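Local coordinates for protein macrophage migration inhibitory factor (Plasmodium berghei, PDB 2WKB) that is a parasite member of the macrophage migration inhibitory factor family, small alpha/beta proteins that assemble as trimers, at residues S53-C58 against V90-Y96; A26-I30 against L75-K79. All coordinates share one frame; numbering follows the deposited sequence.

Contact 1: residues S53-C58 against V90-Y96; sequences SNEGYC and VKPRRVY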
ATOM      1  N   SER E  53     -20.113  -0.062  -2.652  1.00 19.08           N
ATOM      2  CA  SER E  53     -20.630  -0.510  -1.376  1.00 20.38           C
ATOM      3  C   SER E  53     -19.506  -0.685  -0.373  1.00 19.71           C
ATOM      4  O   SER E  53     -18.461  -1.246  -0.695  1.00 19.15           O
ATOM      5  CB  SER E  53     -21.306  -1.879  -1.559  1.00 20.06           C
ATOM      6  OG  SER E  53     -21.704  -2.353  -0.304  1.00 25.81           O
ATOM      7  N   ASN E  54     -19.756  -0.246   0.852  1.00 19.03           N
ATOM      8  CA  ASN E  54     -18.834  -0.454   1.986  1.00 19.03           C
ATOM      9  C   ASN E  54     -19.188  -1.769   2.718  1.00 17.78           C
ATOM     10  O   ASN E  54     -18.716  -2.026   3.807  1.00 18.66           O
ATOM     11  CB  ASN E  54     -18.872   0.825   2.877  1.00 20.08           C
ATOM     12  CG  ASN E  54     -17.851   0.800   4.035  1.00 23.35           C
ATOM     13  OD1 ASN E  54     -16.611   0.536   3.875  1.00 18.84           O
ATOM     14  ND2 ASN E  54     -18.367   1.037   5.219  1.00 17.59           N
ATOM     15  N   GLU E  55     -19.960  -2.663   2.108  1.00 16.17           N
ATOM     16  CA  GLU E  55     -20.244  -3.978   2.706  1.00 18.74           C
ATOM     17  C   GLU E  55     -18.926  -4.831   2.798  1.00 17.79           C
ATOM     18  O   GLU E  55     -17.975  -4.572   2.037  1.00 16.03           O
ATOM     19  CB  GLU E  55     -21.244  -4.743   1.788  1.00 19.81           C
ATOM     20  CG  GLU E  55     -21.672  -6.123   2.239  1.00 27.31           C
ATOM     21  CD  GLU E  55     -22.597  -6.861   1.235  1.00 35.64           C
ATOM     22  OE1 GLU E  55     -22.870  -8.073   1.443  1.00 38.44           O
ATOM     23  OE2 GLU E  55     -23.022  -6.248   0.227  1.00 39.44           O
ATOM     24  N   GLY E  56     -18.909  -5.839   3.677  1.00 16.05           N
ATOM     25  CA  GLY E  56     -17.742  -6.727   3.879  1.00 15.13           C
ATOM     26  C   GLY E  56     -17.069  -7.092   2.539  1.00 16.46           C
ATOM     27  O   GLY E  56     -17.718  -7.539   1.601  1.00 16.97           O
ATOM     28  N   TYR E  57     -15.779  -6.796   2.438  1.00 13.48           N
ATOM     29  CA  TYR E  57     -15.050  -7.029   1.192  1.00 13.44           C
ATOM     30  C   TYR E  57     -13.583  -7.319   1.566  1.00 13.56           C
ATOM     31  O   TYR E  57     -13.003  -6.669   2.447  1.00 13.31           O
ATOM     32  CB  TYR E  57     -15.152  -5.757   0.339  1.00 12.94           C
ATOM     33  CG  TYR E  57     -14.250  -5.793  -0.916  1.00 15.19           C
ATOM     34  CD1 TYR E  57     -14.553  -6.592  -1.988  1.00 19.25           C
ATOM     35  CD2 TYR E  57     -13.084  -5.016  -0.948  1.00 22.34           C
ATOM     36  CE1 TYR E  57     -13.682  -6.597  -3.149  1.00 21.37           C
ATOM     37  CE2 TYR E  57     -12.222  -5.020  -2.048  1.00 21.12           C
ATOM     38  CZ  TYR E  57     -12.550  -5.800  -3.152  1.00 21.35           C
ATOM     39  OH  TYR E  57     -11.694  -5.804  -4.290  1.00 27.62           O
ATOM     40  N   CYS E  58     -12.978  -8.266   0.853  1.00 13.07           N
ATOM     41  CA  CYS E  58     -11.564  -8.577   1.031  1.00 14.55           C
ATOM     42  C   CYS E  58     -10.790  -8.473  -0.288  1.00 15.04           C
ATOM     43  O   CYS E  58     -11.201  -9.039  -1.301  1.00 16.69           O
ATOM     44  CB  CYS E  58     -11.395  -9.975   1.630  1.00 16.34           C
ATOM     45  SG  CYS E  58     -12.291 -10.238   3.178  1.00 20.02           S
ATOM     46  N   VAL E  90     -16.858 -13.507   4.695  1.00 26.61           N
ATOM     47  CA  VAL E  90     -17.089 -12.648   3.529  1.00 24.33           C
ATOM     48  C   VAL E  90     -17.728 -13.538   2.419  1.00 25.70           C
ATOM     49  O   VAL E  90     -17.430 -14.742   2.329  1.00 25.70           O
ATOM     50  CB  VAL E  90     -15.749 -12.052   3.093  1.00 25.20           C
ATOM     51  CG1 VAL E  90     -14.790 -13.183   2.749  1.00 21.38           C
ATOM     52  CG2 VAL E  90     -15.891 -11.089   1.891  1.00 22.59           C
ATOM     53  N   LYS E  91     -18.619 -12.957   1.620  1.00 25.21           N
ATOM     54  CA  LYS E  91     -19.139 -13.595   0.402  1.00 27.77           C
ATOM     55  C   LYS E  91     -17.980 -13.788  -0.608  1.00 26.03           C
ATOM     56  O   LYS E  91     -17.228 -12.828  -0.864  1.00 24.53           O
ATOM     57  CB  LYS E  91     -20.109 -12.649  -0.295  1.00 27.39           C
ATOM     58  CG  LYS E  91     -21.455 -12.443   0.394  1.00 34.44           C
ATOM     59  CD  LYS E  91     -22.169 -11.282  -0.314  1.00 37.05           C
ATOM     60  CE  LYS E  91     -23.175 -10.591   0.617  1.00 41.79           C
ATOM     61  NZ  LYS E  91     -24.317 -11.461   0.892  1.00 43.50           N
ATOM     62  N   PRO E  92     -17.841 -14.997  -1.178  1.00 27.65           N
ATOM     63  CA  PRO E  92     -16.822 -15.149  -2.252  1.00 25.72           C
ATOM     64  C   PRO E  92     -16.879 -14.086  -3.346  1.00 25.56           C
ATOM     65  O   PRO E  92     -15.826 -13.611  -3.843  1.00 24.21           O
ATOM     66  CB  PRO E  92     -17.091 -16.589  -2.809  1.00 27.17           C
ATOM     67  CG  PRO E  92     -17.589 -17.337  -1.657  1.00 28.31           C
ATOM     68  CD  PRO E  92     -18.379 -16.302  -0.754  1.00 26.53           C
ATOM     69  N   ARG E  93     -18.067 -13.659  -3.764  1.00 22.09           N
ATOM     70  CA  ARG E  93     -18.119 -12.586  -4.692  1.00 20.51           C
ATOM     71  C   ARG E  93     -17.592 -11.215  -4.236  1.00 20.29           C
ATOM     72  O   ARG E  93     -17.386 -10.333  -5.079  1.00 20.86           O
ATOM     73  CB  ARG E  93     -19.498 -12.418  -5.330  1.00 23.33           C
ATOM     74  CG  ARG E  93     -20.549 -11.837  -4.284  1.00 27.06           C
ATOM     75  CD  ARG E  93     -22.001 -11.574  -4.928  1.00 34.64           C
ATOM     76  NE  ARG E  93     -22.001 -10.900  -6.253  1.00 36.82           N
ATOM     77  CZ  ARG E  93     -22.682 -11.353  -7.315  1.00 37.37           C
ATOM     78  NH1 ARG E  93     -23.373 -12.510  -7.214  1.00 32.35           N
ATOM     79  NH2 ARG E  93     -22.628 -10.704  -8.491  1.00 35.16           N
ATOM     80  N   ARG E  94     -17.323 -11.065  -2.941  1.00 20.27           N
ATOM     81  CA  ARG E  94     -16.642  -9.818  -2.469  1.00 17.86           C
ATOM     82  C   ARG E  94     -15.269 -10.202  -1.883  1.00 18.48           C
ATOM     83  O   ARG E  94     -14.767  -9.588  -0.920  1.00 16.92           O
ATOM     84  CB  ARG E  94     -17.520  -9.131  -1.455  1.00 19.13           C
ATOM     85  CG  ARG E  94     -18.746  -8.463  -2.131  1.00 16.88           C
ATOM     86  CD  ARG E  94     -19.623  -7.561  -1.205  1.00 19.43           C
ATOM     87  NE  ARG E  94     -18.954  -6.383  -0.712  1.00 16.20           N
ATOM     88  CZ  ARG E  94     -18.884  -5.226  -1.367  1.00 16.45           C
ATOM     89  NH1 ARG E  94     -19.430  -5.128  -2.587  1.00 20.51           N
ATOM     90  NH2 ARG E  94     -18.270  -4.187  -0.838  1.00 17.08           N
ATOM     91  N   VAL E  95     -14.682 -11.219  -2.516  1.00 18.23           N
ATOM     92  CA  VAL E  95     -13.241 -11.547  -2.404  1.00 17.15           C
ATOM     93  C   VAL E  95     -12.613 -11.302  -3.759  1.00 18.25           C
ATOM     94  O   VAL E  95     -13.125 -11.771  -4.816  1.00 17.28           O
ATOM     95  CB  VAL E  95     -13.000 -12.992  -2.013  1.00 17.25           C
ATOM     96  CG1 VAL E  95     -11.479 -13.346  -1.942  1.00 16.45           C
ATOM     97  CG2 VAL E  95     -13.659 -13.241  -0.631  1.00 16.66           C
ATOM     98  N   TYR E  96     -11.501 -10.569  -3.756  1.00 16.68           N
ATOM     99  CA  TYR E  96     -10.822 -10.304  -5.040  1.00 18.12           C
ATOM    100  C   TYR E  96      -9.347 -10.549  -4.745  1.00 19.29           C
ATOM    101  O   TYR E  96      -8.842 -10.052  -3.758  1.00 16.16           O
ATOM    102  CB  TYR E  96     -11.086  -8.856  -5.463  1.00 18.93           C
ATOM    103  CG  TYR E  96     -10.383  -8.368  -6.732  1.00 21.19           C
ATOM    104  CD1 TYR E  96     -10.769  -8.809  -7.989  1.00 27.92           C
ATOM    105  CD2 TYR E  96      -9.377  -7.386  -6.653  1.00 28.20           C
ATOM    106  CE1 TYR E  96     -10.131  -8.313  -9.171  1.00 28.69           C
ATOM    107  CE2 TYR E  96      -8.753  -6.876  -7.806  1.00 30.52           C
ATOM    108  CZ  TYR E  96      -9.115  -7.376  -9.058  1.00 32.84           C
ATOM    109  OH  TYR E  96      -8.466  -6.884 -10.188  1.00 36.50           O
TER
HETATM  110  O   HOH W   1     -19.375  -9.944   1.980  1.00 22.61           O
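Arg94 reaches across from 90-96 and lays its guanidinium against the backbone of 53-56, where the carbonyls of Ser53, Glu55 and Gly56 meet it. Arg94 NE donates to Gly56 O at 2.9 Å, with that oxygen lying in the guanidinium plane; Arg94 NH2 bonds both Glu55 O (2.9 Å) and Ser53 O, both partners tilted from that plane. In all three bonds the nitrogen stands above the carbonyl plane rather than on a lone pair. A bend in the Arg94 chain (chi3 65°) swings the head group back toward the loop, and Glu55 CB lies over one of its faces. Arg94 NH1 bonds Phe50 O, and bonds at NE, NH1 and NH2 together should limit the rotation of the group. Ser53 OG, accepting from Glu55 N, closes an ST turn that shapes the same loop.

Beyond Gly56 the segments become neighbouring parallel strands, the start of 58-63 beside 95-100 in the four-stranded mixed sheet of the MIF fold. Cys58 N donates to Arg94 O at 2.8 Å, and Tyr96 N returns a bond to Cys58 O. Cys58 SG packs on Val90 CG1 at 3.9 Å, on the side lined by Leu84 and Leu88 of helix 73-88. The Tyr57 side chain runs beside that of Tyr96, pointing the same way; its OH is buried without a polar partner in the model, and Phe50 stacks on its ring.

The outer side is looser. A water joins Gly56 O (2.9 Å) to Lys91 N (3.1 Å), and the exposed side chains of Glu55 and Lys91 cross at about a right angle, the salt bridge from Glu55 OE1 to Lys91 NZ long at 3.7 Å and uncertain in its carboxylate position.

Contact 2: residues A26-I30 against L75-K79; sequences AISNI and LLADK
Leu75 meets Ile30 where two helices, 13-31 and 73-88, lie roughly antiparallel on one face of the sheet in this alpha/beta fold; the short segments cross at 148° with their axes 10.0 Å apart. Exposed Leu75 contributes mainly its backbone, Leu75 O lying 3.9 Å from Ile30 CD1, while the end of its own side chain leads away.

Leu76 does the central work. With CG anti to the backbone N (chi1 -175°), its branched end is carried across toward helix 13-31, where CD1 settles between Ala26, Ile27 and Ile30. Leu76 CD1 lies 3.9 Å from Ile27 CG1, the two side chains crossing at a slant, and 3.9 Å from Ile30 CD1. Ile30 answers by laying its CD1 3.7 Å from Leu76 CA, close against the opposing backbone. Leu76 also touches Phe99 of strand 95-100, toward the sheet, and the loop residue Ile68.

One turn later Lys79 closes the row with the aliphatic part of its chain. A bend at chi2 (71°) turns the amine away from the interface, while Lys79 CB rests on Ile30 CD1 and Lys79 CG sits 3.5 Å from Ala26 CB.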
ATOM      1  N   ALA E  26      -1.218 -22.286   2.999  1.00 14.19           N
ATOM      2  CA  ALA E  26      -1.757 -22.551   1.645  1.00 14.86           C
ATOM      3  C   ALA E  26      -0.762 -22.210   0.559  1.00 13.96           C
ATOM      4  O   ALA E  26      -0.652 -22.962  -0.407  1.00 16.81           O
ATOM      5  CB  ALA E  26      -3.128 -21.773   1.391  1.00 14.34           C
ATOM      6  N   ILE E  27      -0.083 -21.069   0.675  1.00 12.83           N
ATOM      7  CA  ILE E  27       0.926 -20.644  -0.334  1.00 14.67           C
ATOM      8  C   ILE E  27       2.068 -21.719  -0.352  1.00 16.66           C
ATOM      9  O   ILE E  27       2.493 -22.249  -1.423  1.00 16.98           O
ATOM     10  CB  ILE E  27       1.504 -19.276   0.032  1.00 13.96           C
ATOM     11  CG1 ILE E  27       0.434 -18.153  -0.133  1.00 14.73           C
ATOM     12  CG2 ILE E  27       2.745 -18.920  -0.899  1.00 15.64           C
ATOM     13  CD1 ILE E  27       0.877 -16.789   0.411  1.00 17.44           C
ATOM     14  N   SER E  28       2.600 -22.014   0.835  1.00 16.74           N
ATOM     15  CA  SER E  28       3.707 -22.985   0.917  1.00 19.42           C
ATOM     16  C   SER E  28       3.244 -24.322   0.387  1.00 20.68           C
ATOM     17  O   SER E  28       3.994 -24.983  -0.344  1.00 21.80           O
ATOM     18  CB  SER E  28       4.084 -23.159   2.425  1.00 18.43           C
ATOM     19  OG  SER E  28       5.130 -24.136   2.539  1.00 21.63           O
ATOM     20  N   ASN E  29       2.040 -24.739   0.765  0.50 20.89           N
ATOM     21  CA  ASN E  29       1.529 -26.038   0.356  0.50 22.31           C
ATOM     22  C   ASN E  29       1.451 -26.115  -1.171  0.50 23.97           C
ATOM     23  O   ASN E  29       2.127 -26.974  -1.779  0.50 23.39           O
ATOM     24  CB  ASN E  29       0.174 -26.344   0.998  0.50 22.52           C
ATOM     25  CG  ASN E  29       0.301 -26.920   2.412  0.50 24.04           C
ATOM     26  OD1 ASN E  29       1.246 -27.650   2.720  0.50 27.76           O
ATOM     27  ND2 ASN E  29      -0.672 -26.623   3.259  0.50 22.02           N
ATOM     28  N   ILE E  30       0.683 -25.189  -1.777  1.00 24.34           N
ATOM     29  CA  ILE E  30       0.486 -25.116  -3.230  1.00 27.29           C
ATOM     30  C   ILE E  30       1.810 -25.007  -3.989  1.00 28.92           C
ATOM     31  O   ILE E  30       1.998 -25.710  -5.002  1.00 29.53           O
ATOM     32  CB  ILE E  30      -0.633 -24.040  -3.580  1.00 27.20           C
ATOM     33  CG1 ILE E  30      -1.967 -24.608  -3.080  1.00 28.60           C
ATOM     34  CG2 ILE E  30      -0.762 -23.863  -5.051  1.00 29.52           C
ATOM     35  CD1 ILE E  30      -3.107 -23.666  -2.842  1.00 30.10           C
ATOM     36  N   LEU E  75      -5.490 -22.137  -8.415  1.00 18.09           N
ATOM     37  CA  LEU E  75      -5.573 -23.021  -7.320  1.00 19.20           C
ATOM     38  C   LEU E  75      -5.362 -22.277  -5.975  1.00 17.61           C
ATOM     39  O   LEU E  75      -6.088 -22.508  -5.009  1.00 16.97           O
ATOM     40  CB  LEU E  75      -4.503 -24.149  -7.515  1.00 21.23           C
ATOM     41  CG  LEU E  75      -4.370 -24.809  -8.920  1.00 28.41           C
ATOM     42  CD1 LEU E  75      -5.477 -25.895  -9.100  1.00 34.26           C
ATOM     43  CD2 LEU E  75      -4.263 -23.796 -10.262  1.00 29.88           C
ATOM     44  N   LEU E  76      -4.331 -21.444  -5.905  1.00 14.22           N
ATOM     45  CA  LEU E  76      -4.049 -20.646  -4.679  1.00 15.36           C
ATOM     46  C   LEU E  76      -5.210 -19.642  -4.415  1.00 14.50           C
ATOM     47  O   LEU E  76      -5.667 -19.496  -3.271  1.00 14.25           O
ATOM     48  CB  LEU E  76      -2.749 -19.895  -4.869  1.00 15.60           C
ATOM     49  CG  LEU E  76      -2.264 -19.121  -3.625  1.00 19.29           C
ATOM     50  CD1 LEU E  76      -2.328 -19.929  -2.171  1.00 15.66           C
ATOM     51  CD2 LEU E  76      -0.865 -18.544  -3.880  1.00 20.24           C
ATOM     52  N   ALA E  77      -5.705 -19.006  -5.461  1.00 14.49           N
ATOM     53  CA  ALA E  77      -6.790 -18.049  -5.242  1.00 14.74           C
ATOM     54  C   ALA E  77      -8.049 -18.751  -4.717  1.00 14.39           C
ATOM     55  O   ALA E  77      -8.753 -18.195  -3.850  1.00 14.83           O
ATOM     56  CB  ALA E  77      -7.117 -17.169  -6.590  1.00 15.36           C
ATOM     57  N   ASP E  78      -8.321 -19.964  -5.214  1.00 14.10           N
ATOM     58  CA  ASP E  78      -9.463 -20.766  -4.770  1.00 16.67           C
ATOM     59  C   ASP E  78      -9.242 -21.080  -3.277  1.00 16.70           C
ATOM     60  O   ASP E  78     -10.129 -20.851  -2.456  1.00 16.22           O
ATOM     61  CB  ASP E  78      -9.535 -22.021  -5.606  1.00 16.39           C
ATOM     62  CG  ASP E  78     -10.778 -22.917  -5.294  1.00 26.31           C
ATOM     63  OD1 ASP E  78     -11.473 -22.758  -4.280  1.00 28.63           O
ATOM     64  OD2 ASP E  78     -11.074 -23.791  -6.117  1.00 28.00           O
ATOM     65  N   LYS E  79      -8.043 -21.501  -2.894  1.00 17.02           N
ATOM     66  CA  LYS E  79      -7.822 -21.827  -1.479  1.00 16.00           C
ATOM     67  C   LYS E  79      -7.952 -20.623  -0.558  1.00 15.30           C
ATOM     68  O   LYS E  79      -8.533 -20.704   0.575  1.00 16.10           O
ATOM     69  CB  LYS E  79      -6.468 -22.457  -1.233  1.00 16.55           C
ATOM     70  CG  LYS E  79      -6.302 -22.778   0.266  1.00 21.20           C
ATOM     71  CD  LYS E  79      -7.248 -24.002   0.695  1.00 29.42           C
ATOM     72  CE  LYS E  79      -6.954 -24.571   2.144  1.00 29.36           C
ATOM     73  NZ  LYS E  79      -7.968 -25.657   2.408  1.00 35.53           N
TER

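The two contacts share the helix-strand unit of 73-88 and 95-100: contact 2 uses the early part of the helix, whereas contact 1 takes the turn after its end and the first residues of the strand. Their centres lie about 19 Å apart and they do not touch. Both are partly buried, but contact 2 sits nearer the middle of the chain. Its chemistry is almost wholly apolar, helix against helix. Contact 1, at the sheet end, is built from backbone carbonyls, an arginine and strand pairing. Each borders the second subunit, Tyr96 meeting Ala108 of that subunit and Ala77 of 75-79 meeting its Phe114.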